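Local coordinates for protein citrate synthase (Pyrobaculum aerophilum, PDB 2IBP) that probably catalyses the condensation of oxaloacetate with acetyl-CoA and water to give citrate and CoA in the tricarboxylic acid cycle, at residues E55-S60 and L208-D213; Y67-G72 and R371-V376. All coordinates share one frame; numbering follows the deposited sequence.

Contact 1 (E55-S60 and L208-D213); sequences ELARLS and LILHAD
Ile209 lays both of its branches against the C-terminal end of helix 53-59, where it meets Leu56, Ala57 and Ser60. The contact joins that helix to the last turn of helix 198-210 in the largely helical citrate synthase fold. Where the backbones come nearest, the CA atoms of Ala57 and Ile209 stand 6.6 Å apart, which brings Ile209 close to the main chain as well as to side chains. With chi1 at -68°, its CG1 is anti to the carbonyl carbon and CG2 anti to the backbone N. The fully extended second torsion (172°) then carries CD1 to the helix end, 3.9 Å from Ser60 O and 4.1 Å from Leu56 O. Leu56 O is not left to the methyl alone: it accepts the hydrogen bond from Ser60 N that closes the final turn. CG2 serves the preceding part of the helix, with Ala57 N and Leu56 CB at the limit of contact. No hydrogen bond crosses the interface, so it rests on van der Waals contact of methyls with side chains and main-chain atoms. Ser60 turns its hydroxyl to Glu64, and Tyr403 of the second subunit packs on this residue too. Ile301 of helix 297-313 touches both Ala57 and Leu210, flanking a second, smaller meeting point in which the methyl CB of Ala57 lies 4.2 Å from CD2 of Leu210.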
ATOM      1  N   GLU A  55      28.177 -14.263  -7.806  1.00  9.11           N
ATOM      2  CA  GLU A  55      28.670 -15.221  -6.820  1.00 15.12           C
ATOM      3  C   GLU A  55      27.516 -15.949  -6.140  1.00 11.70           C
ATOM      4  O   GLU A  55      27.567 -17.151  -5.916  1.00 13.31           O
ATOM      5  CB  GLU A  55      29.523 -14.508  -5.773  1.00 16.10           C
ATOM      6  CG  GLU A  55      30.751 -13.835  -6.341  1.00 35.02           C
ATOM      7  CD  GLU A  55      31.709 -14.818  -6.985  1.00 51.67           C
ATOM      8  OE1 GLU A  55      31.714 -16.005  -6.583  1.00 52.38           O
ATOM      9  OE2 GLU A  55      32.468 -14.395  -7.884  1.00 58.35           O
ATOM     10  N   LEU A  56      26.462 -15.206  -5.795  1.00  9.36           N
ATOM     11  CA  LEU A  56      25.311 -15.803  -5.152  1.00  9.59           C
ATOM     12  C   LEU A  56      24.559 -16.730  -6.097  1.00 11.07           C
ATOM     13  O   LEU A  56      24.150 -17.821  -5.704  1.00 10.43           O
ATOM     14  CB  LEU A  56      24.380 -14.726  -4.625  1.00  9.07           C
ATOM     15  CG  LEU A  56      24.991 -13.808  -3.567  1.00  9.77           C
ATOM     16  CD1 LEU A  56      24.016 -12.671  -3.169  1.00  9.03           C
ATOM     17  CD2 LEU A  56      25.413 -14.622  -2.326  1.00 10.80           C
ATOM     18  N   ALA A  57      24.388 -16.311  -7.347  1.00  9.67           N
ATOM     19  CA  ALA A  57      23.721 -17.169  -8.318  1.00  7.84           C
ATOM     20  C   ALA A  57      24.521 -18.453  -8.557  1.00  9.98           C
ATOM     21  O   ALA A  57      23.952 -19.538  -8.689  1.00 12.41           O
ATOM     22  CB  ALA A  57      23.527 -16.441  -9.614  1.00 10.74           C
ATOM     23  N   ARG A  58      25.842 -18.333  -8.539  1.00 11.32           N
ATOM     24  CA  ARG A  58      26.703 -19.486  -8.775  1.00 12.83           C
ATOM     25  C   ARG A  58      26.756 -20.440  -7.576  1.00 12.38           C
ATOM     26  O   ARG A  58      26.634 -21.657  -7.731  1.00 13.40           O
ATOM     27  CB  ARG A  58      28.116 -18.982  -9.097  1.00 13.85           C
ATOM     28  CG  ARG A  58      29.134 -20.065  -9.343  1.00 17.07           C
ATOM     29  CD  ARG A  58      30.524 -19.484  -9.599  1.00 16.75           C
ATOM     30  NE  ARG A  58      30.544 -18.564 -10.741  1.00 25.74           N
ATOM     31  CZ  ARG A  58      30.748 -17.249 -10.670  1.00 30.17           C
ATOM     32  NH1 ARG A  58      31.054 -16.667  -9.520  1.00 32.45           N
ATOM     33  NH2 ARG A  58      30.723 -16.518 -11.778  1.00 35.63           N
ATOM     34  N   LEU A  59      26.862 -19.883  -6.374  1.00  9.54           N
ATOM     35  CA  LEU A  59      27.155 -20.704  -5.201  1.00 11.37           C
ATOM     36  C   LEU A  59      26.067 -20.848  -4.157  1.00 11.18           C
ATOM     37  O   LEU A  59      26.168 -21.697  -3.260  1.00 10.98           O
ATOM     38  CB  LEU A  59      28.420 -20.155  -4.535  1.00 11.89           C
ATOM     39  CG  LEU A  59      29.675 -20.080  -5.398  1.00 15.05           C
ATOM     40  CD1 LEU A  59      30.795 -19.405  -4.631  1.00 12.84           C
ATOM     41  CD2 LEU A  59      30.082 -21.474  -5.858  1.00 14.67           C
ATOM     42  N   SER A  60      24.981 -20.101  -4.311  1.00  9.47           N
ATOM     43  CA  SER A  60      23.982 -20.108  -3.284  1.00  9.50           C
ATOM     44  C   SER A  60      22.641 -20.675  -3.761  1.00 10.84           C
ATOM     45  O   SER A  60      22.534 -21.281  -4.830  1.00 10.73           O
ATOM     46  CB  SER A  60      23.875 -18.698  -2.706  1.00 12.49           C
ATOM     47  OG  SER A  60      23.179 -18.677  -1.486  1.00 10.87           O
ATOM     48  N   LEU A 208      14.430 -16.772  -8.286  1.00  6.20           N
ATOM     49  CA  LEU A 208      14.134 -16.233  -6.967  1.00  6.55           C
ATOM     50  C   LEU A 208      15.344 -15.484  -6.424  1.00  6.17           C
ATOM     51  O   LEU A 208      15.214 -14.424  -5.831  1.00  7.58           O
ATOM     52  CB  LEU A 208      13.676 -17.323  -6.003  1.00  4.95           C
ATOM     53  CG  LEU A 208      12.353 -18.015  -6.292  1.00  6.83           C
ATOM     54  CD1 LEU A 208      12.108 -19.108  -5.289  1.00 10.66           C
ATOM     55  CD2 LEU A 208      11.171 -17.066  -6.343  1.00  9.61           C
ATOM     56  N   ILE A 209      16.529 -16.058  -6.581  1.00  5.25           N
ATOM     57  CA  ILE A 209      17.725 -15.355  -6.146  1.00  5.90           C
ATOM     58  C   ILE A 209      17.867 -14.033  -6.887  1.00  5.65           C
ATOM     59  O   ILE A 209      18.092 -12.984  -6.300  1.00  7.86           O
ATOM     60  CB  ILE A 209      18.991 -16.191  -6.451  1.00  6.40           C
ATOM     61  CG1 ILE A 209      18.999 -17.434  -5.559  1.00  7.51           C
ATOM     62  CG2 ILE A 209      20.256 -15.341  -6.282  1.00  6.14           C
ATOM     63  CD1 ILE A 209      20.092 -18.433  -5.895  1.00  9.90           C
ATOM     64  N   LEU A 210      17.702 -14.083  -8.200  1.00  3.42           N
ATOM     65  CA  LEU A 210      17.994 -12.927  -9.030  1.00  6.31           C
ATOM     66  C   LEU A 210      17.077 -11.752  -8.829  1.00  7.07           C
ATOM     67  O   LEU A 210      17.481 -10.640  -9.099  1.00  7.35           O
ATOM     68  CB  LEU A 210      18.018 -13.286 -10.507  1.00  6.12           C
ATOM     69  CG  LEU A 210      19.152 -14.217 -10.956  1.00  4.87           C
ATOM     70  CD1 LEU A 210      18.924 -14.517 -12.441  1.00  6.30           C
ATOM     71  CD2 LEU A 210      20.538 -13.641 -10.688  1.00  8.76           C
ATOM     72  N   HIS A 211      15.860 -11.991  -8.357  1.00  6.84           N
ATOM     73  CA  HIS A 211      14.900 -10.902  -8.201  1.00  7.31           C
ATOM     74  C   HIS A 211      14.605 -10.556  -6.758  1.00  7.16           C
ATOM     75  O   HIS A 211      13.705  -9.763  -6.487  1.00  7.73           O
ATOM     76  CB  HIS A 211      13.619 -11.267  -8.953  1.00  7.58           C
ATOM     77  CG  HIS A 211      13.836 -11.403 -10.433  1.00  8.79           C
ATOM     78  ND1 HIS A 211      14.421 -12.519 -10.994  1.00 11.70           N
ATOM     79  CD2 HIS A 211      13.611 -10.539 -11.456  1.00  9.94           C
ATOM     80  CE1 HIS A 211      14.571 -12.327 -12.296  1.00  9.18           C
ATOM     81  NE2 HIS A 211      14.068 -11.141 -12.606  1.00 10.43           N
ATOM     82  N   ALA A 212      15.405 -11.093  -5.834  1.00  5.33           N
ATOM     83  CA  ALA A 212      15.158 -10.938  -4.400  1.00  7.75           C
ATOM     84  C   ALA A 212      15.111  -9.498  -3.900  1.00  4.59           C
ATOM     85  O   ALA A 212      14.326  -9.189  -2.987  1.00  7.89           O
ATOM     86  CB  ALA A 212      16.145 -11.754  -3.608  1.00  9.25           C
ATOM     87  N   ASP A 213      15.973  -8.642  -4.443  1.00  7.27           N
ATOM     88  CA  ASP A 213      15.914  -7.215  -4.108  1.00  8.03           C
ATOM     89  C   ASP A 213      16.518  -6.404  -5.227  1.00  6.81           C
ATOM     90  O   ASP A 213      17.370  -6.899  -5.974  1.00  7.01           O
ATOM     91  CB  ASP A 213      16.611  -6.870  -2.798  1.00  9.38           C
ATOM     92  CG  ASP A 213      16.126  -5.539  -2.240  1.00 14.96           C
ATOM     93  OD1 ASP A 213      14.895  -5.388  -2.100  1.00 11.45           O
ATOM     94  OD2 ASP A 213      16.948  -4.629  -1.987  1.00 13.09           O
TER

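Contact 2 (Y67-G72 and R371-V376); sequences YLILYG and RVVGWV
Val373 sets its two methyls against helix 62-71, CG2 over the groove between Ile69 CB and Leu70 CB and CG1 against Ile69 CD1. The axes of the short segments 67-71 and 371-376 run nearly parallel, at 13°, and approach to 8.8 Å. Val373 CG2, anti to the backbone N, lies 4.0 Å from Ile69 CB, 4.3 Å from Leu70 CB and 4.2 Å from Leu70 N, so it touches the main chain as well as both side chains. Its other methyl, CG1, occupies the crowded position between backbone N and carbonyl carbon (chi1 68°) and meets the tip of Ile69, CD1, at 3.9 Å. The side chains of Val373 and Ile69 cross at about a right angle.

The short branch of Ile69 fills a place on the opposing main chain: its CG2 rests 3.9 Å from Val373 O and 4.2 Å from Gly374 CA. Beside this pair, Leu70 CD1 touches Val376 CG2 at 4.4 Å. Ala151 of helix 141-169 packs on both Leu70 and Val376. No hydrogen bond passes between the segments, and all five touching residues are buried. Helix 363-382 is kinked within 371-376, where the backbone N atoms of Val373 and Gly374 make no bond to the turn before. Interlocking aliphatic branches between close, nearly parallel helices, lying away from the annotated sites, make this part of the core packing of the helical citrate synthase fold.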
ATOM      1  N   TYR A  67      18.164 -15.750   3.588  1.00  9.44           N
ATOM      2  CA  TYR A  67      18.734 -15.573   4.923  1.00  6.63           C
ATOM      3  C   TYR A  67      19.645 -14.348   4.907  1.00  5.81           C
ATOM      4  O   TYR A  67      19.573 -13.502   5.787  1.00  9.86           O
ATOM      5  CB  TYR A  67      19.548 -16.801   5.340  1.00  6.46           C
ATOM      6  CG  TYR A  67      20.081 -16.736   6.762  1.00  7.79           C
ATOM      7  CD1 TYR A  67      19.444 -17.419   7.787  1.00 10.70           C
ATOM      8  CD2 TYR A  67      21.156 -15.916   7.082  1.00 10.39           C
ATOM      9  CE1 TYR A  67      19.879 -17.318   9.104  1.00 12.50           C
ATOM     10  CE2 TYR A  67      21.608 -15.815   8.398  1.00 12.74           C
ATOM     11  CZ  TYR A  67      20.969 -16.519   9.391  1.00 12.93           C
ATOM     12  OH  TYR A  67      21.431 -16.431  10.697  1.00 14.98           O
ATOM     13  N   LEU A  68      20.546 -14.316   3.933  1.00  6.17           N
ATOM     14  CA  LEU A  68      21.468 -13.212   3.751  1.00  4.68           C
ATOM     15  C   LEU A  68      20.750 -11.861   3.675  1.00  6.89           C
ATOM     16  O   LEU A  68      21.108 -10.917   4.367  1.00  8.57           O
ATOM     17  CB  LEU A  68      22.277 -13.445   2.492  1.00  7.35           C
ATOM     18  CG  LEU A  68      23.198 -12.314   2.055  1.00  7.12           C
ATOM     19  CD1 LEU A  68      24.274 -12.004   3.107  1.00  9.39           C
ATOM     20  CD2 LEU A  68      23.845 -12.641   0.717  1.00  9.05           C
ATOM     21  N   ILE A  69      19.732 -11.782   2.836  1.00  9.03           N
ATOM     22  CA  ILE A  69      19.017 -10.527   2.676  1.00  6.29           C
ATOM     23  C   ILE A  69      18.335 -10.130   3.973  1.00  6.39           C
ATOM     24  O   ILE A  69      18.421  -8.987   4.390  1.00 11.24           O
ATOM     25  CB  ILE A  69      18.037 -10.604   1.507  1.00  6.73           C
ATOM     26  CG1 ILE A  69      18.818 -10.655   0.189  1.00  8.06           C
ATOM     27  CG2 ILE A  69      17.120  -9.376   1.494  1.00  9.89           C
ATOM     28  CD1 ILE A  69      17.954 -10.937  -1.042  1.00 11.64           C
ATOM     29  N   LEU A  70      17.681 -11.076   4.626  1.00  7.57           N
ATOM     30  CA  LEU A  70      16.975 -10.775   5.855  1.00  7.94           C
ATOM     31  C   LEU A  70      17.887 -10.438   7.043  1.00 12.58           C
ATOM     32  O   LEU A  70      17.702  -9.408   7.715  1.00 13.90           O
ATOM     33  CB  LEU A  70      16.062 -11.942   6.200  1.00 10.37           C
ATOM     34  CG  LEU A  70      15.195 -11.755   7.441  1.00 14.54           C
ATOM     35  CD1 LEU A  70      14.329 -10.487   7.339  1.00 12.20           C
ATOM     36  CD2 LEU A  70      14.325 -13.003   7.622  1.00 15.43           C
ATOM     37  N   TYR A  71      18.895 -11.274   7.268  1.00 10.07           N
ATOM     38  CA  TYR A  71      19.771 -11.119   8.435  1.00 12.68           C
ATOM     39  C   TYR A  71      21.051 -10.308   8.224  1.00 14.23           C
ATOM     40  O   TYR A  71      21.715  -9.922   9.198  1.00 14.75           O
ATOM     41  CB  TYR A  71      20.058 -12.481   9.046  1.00 12.00           C
ATOM     42  CG  TYR A  71      18.820 -13.120   9.614  1.00 10.75           C
ATOM     43  CD1 TYR A  71      18.250 -12.633  10.773  1.00 14.98           C
ATOM     44  CD2 TYR A  71      18.181 -14.168   8.963  1.00 10.31           C
ATOM     45  CE1 TYR A  71      17.116 -13.183  11.292  1.00 15.41           C
ATOM     46  CE2 TYR A  71      17.034 -14.736   9.478  1.00  9.81           C
ATOM     47  CZ  TYR A  71      16.475 -14.204  10.634  1.00 14.03           C
ATOM     48  OH  TYR A  71      15.338 -14.729  11.196  1.00 19.91           O
ATOM     49  N   GLY A  72      21.433 -10.096   6.972  1.00 11.31           N
ATOM     50  CA  GLY A  72      22.553  -9.238   6.649  1.00 12.33           C
ATOM     51  C   GLY A  72      23.895  -9.923   6.544  1.00 14.02           C
ATOM     52  O   GLY A  72      24.912  -9.274   6.315  1.00 14.83           O
ATOM     53  N   ARG A 371      10.783 -11.323  -4.461  1.00  6.06           N
ATOM     54  CA  ARG A 371      10.985 -10.018  -3.863  1.00  5.93           C
ATOM     55  C   ARG A 371      10.477  -9.847  -2.443  1.00  5.86           C
ATOM     56  O   ARG A 371      10.903  -8.937  -1.748  1.00  6.20           O
ATOM     57  CB  ARG A 371      10.356  -8.958  -4.761  1.00  6.33           C
ATOM     58  CG  ARG A 371      10.552  -7.528  -4.313  1.00  8.40           C
ATOM     59  CD  ARG A 371      12.012  -7.108  -4.189  1.00  7.41           C
ATOM     60  NE  ARG A 371      12.765  -7.447  -5.408  1.00  7.35           N
ATOM     61  CZ  ARG A 371      12.887  -6.649  -6.466  1.00  8.03           C
ATOM     62  NH1 ARG A 371      12.464  -5.391  -6.433  1.00  9.54           N
ATOM     63  NH2 ARG A 371      13.506  -7.074  -7.552  1.00  9.24           N
ATOM     64  N   VAL A 372       9.625 -10.758  -1.999  1.00  4.57           N
ATOM     65  CA  VAL A 372       9.075 -10.645  -0.655  1.00  6.07           C
ATOM     66  C   VAL A 372      10.195 -10.551   0.381  1.00  4.91           C
ATOM     67  O   VAL A 372      10.085  -9.801   1.361  1.00  6.30           O
ATOM     68  CB  VAL A 372       8.097 -11.771  -0.333  1.00  6.34           C
ATOM     69  CG1 VAL A 372       8.753 -13.118  -0.506  1.00  6.59           C
ATOM     70  CG2 VAL A 372       7.505 -11.569   1.073  1.00  7.33           C
ATOM     71  N   VAL A 373      11.314 -11.238   0.151  1.00  5.46           N
ATOM     72  CA  VAL A 373      12.389 -11.136   1.126  1.00  5.53           C
ATOM     73  C   VAL A 373      12.987  -9.728   1.161  1.00  7.06           C
ATOM     74  O   VAL A 373      13.294  -9.211   2.224  1.00  7.89           O
ATOM     75  CB  VAL A 373      13.476 -12.214   0.979  1.00  8.31           C
ATOM     76  CG1 VAL A 373      14.285 -12.056  -0.302  1.00  7.36           C
ATOM     77  CG2 VAL A 373      14.390 -12.178   2.216  1.00  9.29           C
ATOM     78  N   GLY A 374      13.140  -9.104  -0.003  1.00  4.82           N
ATOM     79  CA  GLY A 374      13.615  -7.733  -0.057  1.00  4.96           C
ATOM     80  C   GLY A 374      12.629  -6.816   0.655  1.00  6.52           C
ATOM     81  O   GLY A 374      13.016  -5.975   1.451  1.00  9.18           O
ATOM     82  N   TRP A 375      11.338  -6.998   0.398  1.00  4.99           N
ATOM     83  CA  TRP A 375      10.339  -6.147   1.017  1.00  4.75           C
ATOM     84  C   TRP A 375      10.429  -6.205   2.528  1.00  6.80           C
ATOM     85  O   TRP A 375      10.502  -5.159   3.178  1.00  8.46           O
ATOM     86  CB  TRP A 375       8.929  -6.522   0.586  1.00  6.75           C
ATOM     87  CG  TRP A 375       8.629  -6.287  -0.847  1.00  3.58           C
ATOM     88  CD1 TRP A 375       9.108  -5.306  -1.629  1.00  5.91           C
ATOM     89  CD2 TRP A 375       7.612  -6.955  -1.612  1.00  5.88           C
ATOM     90  NE1 TRP A 375       8.534  -5.374  -2.881  1.00  6.59           N
ATOM     91  CE2 TRP A 375       7.616  -6.384  -2.891  1.00  4.64           C
ATOM     92  CE3 TRP A 375       6.734  -8.009  -1.347  1.00  8.43           C
ATOM     93  CZ2 TRP A 375       6.777  -6.828  -3.906  1.00  5.83           C
ATOM     94  CZ3 TRP A 375       5.916  -8.469  -2.371  1.00  7.40           C
ATOM     95  CH2 TRP A 375       5.952  -7.880  -3.632  1.00  6.81           C
ATOM     96  N   VAL A 376      10.403  -7.413   3.084  1.00  6.03           N
ATOM     97  CA  VAL A 376      10.441  -7.553   4.549  1.00  5.51           C
ATOM     98  C   VAL A 376      11.775  -7.045   5.129  1.00  9.66           C
ATOM     99  O   VAL A 376      11.790  -6.363   6.168  1.00  8.09           O
ATOM    100  CB  VAL A 376      10.035  -8.947   5.049  1.00  7.94           C
ATOM    101  CG1 VAL A 376       8.614  -9.258   4.605  1.00  7.94           C
ATOM    102  CG2 VAL A 376      11.014 -10.024   4.547  1.00  8.74           C
TER

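How the contacts relate
The centres of contact 1 and contact 2 lie 12 Å apart, and the two touch directly where the chain leaves helix 198-210. There His211 O faces Arg371 NE at 2.7 Å, a probable hydrogen bond, and Ala212 CB packs closely on Ile69 CD1. Asp213 OD1 approaches Gly374 CA at 3.4 Å. Helices 53-59 and 62-71 follow each other in sequence, and the segments of the two contacts alternate along the chain. Contact 1 lies nearer the annotated residues, without touching them: the side chain of Leu210 is about 9 Å from that of Glu304, which binds magnesium in a structure of this protein though no ion is bound to it in this chain, and about 10 Å from that of Asp346, a predicted active-site residue.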